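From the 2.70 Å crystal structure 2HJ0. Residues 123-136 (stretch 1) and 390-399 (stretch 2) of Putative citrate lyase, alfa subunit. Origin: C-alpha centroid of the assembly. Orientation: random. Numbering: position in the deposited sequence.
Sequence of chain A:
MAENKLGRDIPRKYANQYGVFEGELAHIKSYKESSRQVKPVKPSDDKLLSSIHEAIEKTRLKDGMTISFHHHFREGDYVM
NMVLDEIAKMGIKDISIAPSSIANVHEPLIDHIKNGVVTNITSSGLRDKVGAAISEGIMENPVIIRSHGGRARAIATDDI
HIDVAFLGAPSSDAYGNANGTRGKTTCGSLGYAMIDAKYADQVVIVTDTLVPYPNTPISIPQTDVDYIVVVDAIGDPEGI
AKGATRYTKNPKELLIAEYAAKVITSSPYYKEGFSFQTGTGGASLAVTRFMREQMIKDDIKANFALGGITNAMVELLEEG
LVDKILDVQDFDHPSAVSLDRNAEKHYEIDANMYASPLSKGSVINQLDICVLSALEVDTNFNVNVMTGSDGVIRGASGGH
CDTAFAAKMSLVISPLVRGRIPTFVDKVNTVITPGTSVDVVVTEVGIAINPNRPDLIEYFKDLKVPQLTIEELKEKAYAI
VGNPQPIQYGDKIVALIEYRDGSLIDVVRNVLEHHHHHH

Stretch 1 (123-136) SSGLRDKVGAAISE
Stretch 2, residues 390-399: DGVIRGASGG

Where a helix grows out of a loop, an irregular segment can follow both parts, as Gly-391 to Gly-398 do here, running antiparallel to residues 123-136. At the loop, Ser-124 (phi/psi -78/-49, chi1 t) binds twice: its O accepts Ser-397 N at 2.9 Å, nearly linear, and its OG accepts Gly-398 N at 2.7 Å. Gly-125, extended at -147/177, forms a single beta bridge with Ala-396 (-169/140), CA to CA 3.8 Å. Such closeness needs glycine, since an ideal CB would lie 2.5 Å from Ala-396 CB. Ile-393 (-60/139; m, t) points toward stretch 1, its CG2 4.0 Å from CD1 of Leu-126 (m, t), an apolar contact. Arg-127 (65/-173; m, m, t) starts away, yet its guanidinium returns to lay one face over Ala-396 CB, 3.9 Å from NH1.

Asp-128 (chi1 m) lies in the helix, which runs on to about Ser-135, and forms a salt bridge, OD1 to Arg-394 NH1 at 3.2 Å, with a weak hydrogen bond; Arg-394 (p, t, p) also reaches Asp-390. About a turn beyond Arg-127, Gly-131 lets the backbones approach, CA to Ile-393 CA 5.0 Å; an ideal CB would sit 2.8 Å from Ile-393 O and 2.3 Å from Arg-127 O of its own helix. Ala-132 CA meets Val-392 CG1 at 3.9 Å. Finally Ser-135, chi1 -140°, points toward the segment, and its OG weakly accepts Ile-393 N at 3.3 Å.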

# COMPACT_ATOMS: atom_id res chain seq x y z
N SER A 123 -4.35 16.48 16.63
CA SER A 123 -4.98 16.56 15.31
C SER A 123 -4.66 17.84 14.57
O SER A 123 -3.82 18.64 15.00
CB SER A 123 -6.50 16.39 15.41
OG SER A 123 -7.13 17.55 15.90
N SER A 124 -5.34 18.02 13.44
CA SER A 124 -5.13 19.19 12.61
C SER A 124 -5.87 20.37 13.21
O SER A 124 -5.31 21.45 13.38
CB SER A 124 -5.63 18.91 11.18
OG SER A 124 -5.65 20.09 10.39
N GLY A 125 -7.14 20.16 13.55
CA GLY A 125 -7.91 21.24 14.12
C GLY A 125 -8.94 20.79 15.14
O GLY A 125 -9.12 19.61 15.39
N LEU A 126 -9.63 21.75 15.73
CA LEU A 126 -10.63 21.41 16.72
C LEU A 126 -11.95 22.08 16.35
O LEU A 126 -13.01 21.66 16.83
CB LEU A 126 -10.14 21.85 18.10
CG LEU A 126 -8.76 21.35 18.53
CD1 LEU A 126 -8.32 22.06 19.78
CD2 LEU A 126 -8.79 19.84 18.74
N ARG A 127 -11.88 23.09 15.49
CA ARG A 127 -13.04 23.87 15.04
C ARG A 127 -13.68 24.63 16.18
O ARG A 127 -13.17 24.66 17.30
CB ARG A 127 -14.09 22.98 14.36
CG ARG A 127 -13.66 22.34 13.03
CD ARG A 127 -13.08 23.35 12.03
NE ARG A 127 -12.44 22.71 10.88
CZ ARG A 127 -11.66 23.34 9.99
NH1 ARG A 127 -11.13 22.67 8.98
NH2 ARG A 127 -11.42 24.64 10.13
N ASP A 128 -14.82 25.25 15.89
CA ASP A 128 -15.58 26.07 16.83
C ASP A 128 -15.83 25.53 18.23
O ASP A 128 -15.22 25.98 19.20
CB ASP A 128 -16.92 26.46 16.18
CG ASP A 128 -16.75 27.12 14.81
OD1 ASP A 128 -16.03 28.15 14.72
OD2 ASP A 128 -17.34 26.63 13.83
N LYS A 129 -16.75 24.57 18.34
CA LYS A 129 -17.13 23.97 19.62
C LYS A 129 -16.01 23.32 20.44
O LYS A 129 -15.71 23.78 21.55
CB LYS A 129 -18.26 22.96 19.40
CG LYS A 129 -19.39 23.52 18.56
CD LYS A 129 -20.70 22.80 18.81
CE LYS A 129 -21.82 23.46 18.02
NZ LYS A 129 -21.84 24.95 18.25
N VAL A 130 -15.40 22.26 19.93
CA VAL A 130 -14.33 21.60 20.68
C VAL A 130 -13.20 22.58 20.97
O VAL A 130 -12.67 22.61 22.09
CB VAL A 130 -13.75 20.39 19.91
CG1 VAL A 130 -12.60 19.76 20.69
CG2 VAL A 130 -14.84 19.36 19.67
N GLY A 131 -12.83 23.38 19.98
CA GLY A 131 -11.77 24.35 20.15
C GLY A 131 -12.08 25.37 21.23
O GLY A 131 -11.19 25.77 21.98
N ALA A 132 -13.34 25.79 21.30
CA ALA A 132 -13.80 26.76 22.31
C ALA A 132 -13.54 26.17 23.68
O ALA A 132 -12.90 26.79 24.52
CB ALA A 132 -15.28 27.04 22.14
N ALA A 133 -14.05 24.96 23.90
CA ALA A 133 -13.85 24.28 25.17
C ALA A 133 -12.35 24.24 25.51
O ALA A 133 -11.92 24.77 26.54
CB ALA A 133 -14.41 22.87 25.11
N ILE A 134 -11.54 23.61 24.65
CA ILE A 134 -10.11 23.52 24.90
C ILE A 134 -9.45 24.85 25.23
O ILE A 134 -8.52 24.92 26.03
CB ILE A 134 -9.39 22.92 23.70
CG1 ILE A 134 -9.78 21.46 23.56
CG2 ILE A 134 -7.89 23.06 23.88
CD1 ILE A 134 -9.35 20.62 24.74
N SER A 135 -9.96 25.92 24.63
CA SER A 135 -9.41 27.24 24.84
C SER A 135 -9.74 27.80 26.23
O SER A 135 -9.10 28.74 26.69
CB SER A 135 -9.93 28.18 23.76
OG SER A 135 -8.92 29.07 23.30
N GLU A 136 -10.73 27.22 26.90
CA GLU A 136 -11.10 27.69 28.22
C GLU A 136 -10.47 26.86 29.32
O GLU A 136 -10.79 27.03 30.50
CB GLU A 136 -12.62 27.72 28.38
CG GLU A 136 -13.26 26.39 28.71
CD GLU A 136 -14.73 26.53 29.12
OE1 GLU A 136 -15.54 27.04 28.31
OE2 GLU A 136 -15.06 26.13 30.27
N ASP A 390 -10.46 36.84 18.82
CA ASP A 390 -10.68 36.67 20.25
C ASP A 390 -9.68 35.70 20.87
O ASP A 390 -9.80 35.35 22.05
CB ASP A 390 -12.11 36.19 20.51
CG ASP A 390 -12.40 34.87 19.84
OD1 ASP A 390 -13.50 34.31 20.04
OD2 ASP A 390 -11.53 34.38 19.09
N GLY A 391 -8.70 35.25 20.09
CA GLY A 391 -7.69 34.35 20.60
C GLY A 391 -8.16 32.93 20.87
O GLY A 391 -7.40 32.07 21.29
N VAL A 392 -9.43 32.69 20.61
CA VAL A 392 -10.02 31.38 20.81
C VAL A 392 -9.69 30.42 19.67
O VAL A 392 -9.88 30.76 18.49
CB VAL A 392 -11.54 31.49 20.88
CG1 VAL A 392 -12.16 30.12 21.07
CG2 VAL A 392 -11.94 32.43 21.98
N ILE A 393 -9.20 29.23 19.99
CA ILE A 393 -8.89 28.27 18.94
C ILE A 393 -10.16 27.95 18.16
O ILE A 393 -11.23 27.81 18.75
CB ILE A 393 -8.36 26.96 19.53
CG1 ILE A 393 -6.90 27.15 19.96
CG2 ILE A 393 -8.54 25.83 18.52
CD1 ILE A 393 -6.24 25.89 20.43
N ARG A 394 -10.06 27.84 16.84
CA ARG A 394 -11.22 27.52 16.01
C ARG A 394 -10.78 27.20 14.60
O ARG A 394 -11.61 26.96 13.72
CB ARG A 394 -12.22 28.68 16.00
CG ARG A 394 -11.68 29.96 15.39
CD ARG A 394 -12.63 31.14 15.56
NE ARG A 394 -12.96 31.41 16.97
CZ ARG A 394 -13.92 30.79 17.67
NH1 ARG A 394 -14.66 29.85 17.11
NH2 ARG A 394 -14.15 31.14 18.93
N GLY A 395 -9.47 27.18 14.38
CA GLY A 395 -8.94 26.90 13.06
C GLY A 395 -8.44 25.49 12.87
O GLY A 395 -8.98 24.54 13.44
N ALA A 396 -7.40 25.35 12.05
CA ALA A 396 -6.81 24.05 11.76
C ALA A 396 -5.50 24.23 11.01
O ALA A 396 -5.38 25.08 10.11
CB ALA A 396 -7.76 23.22 10.94
N SER A 397 -4.51 23.42 11.37
CA SER A 397 -3.21 23.48 10.72
C SER A 397 -3.28 22.92 9.29
O SER A 397 -2.67 23.47 8.36
CB SER A 397 -2.20 22.68 11.54
OG SER A 397 -0.89 22.82 11.01
N GLY A 398 -4.03 21.84 9.11
CA GLY A 398 -4.15 21.24 7.79
C GLY A 398 -2.80 21.02 7.14
O GLY A 398 -1.85 20.60 7.79
N GLY A 399 -2.72 21.29 5.84
CA GLY A 399 -1.47 21.11 5.14
C GLY A 399 -0.82 22.45 4.83
O GLY A 399 0.14 22.53 4.05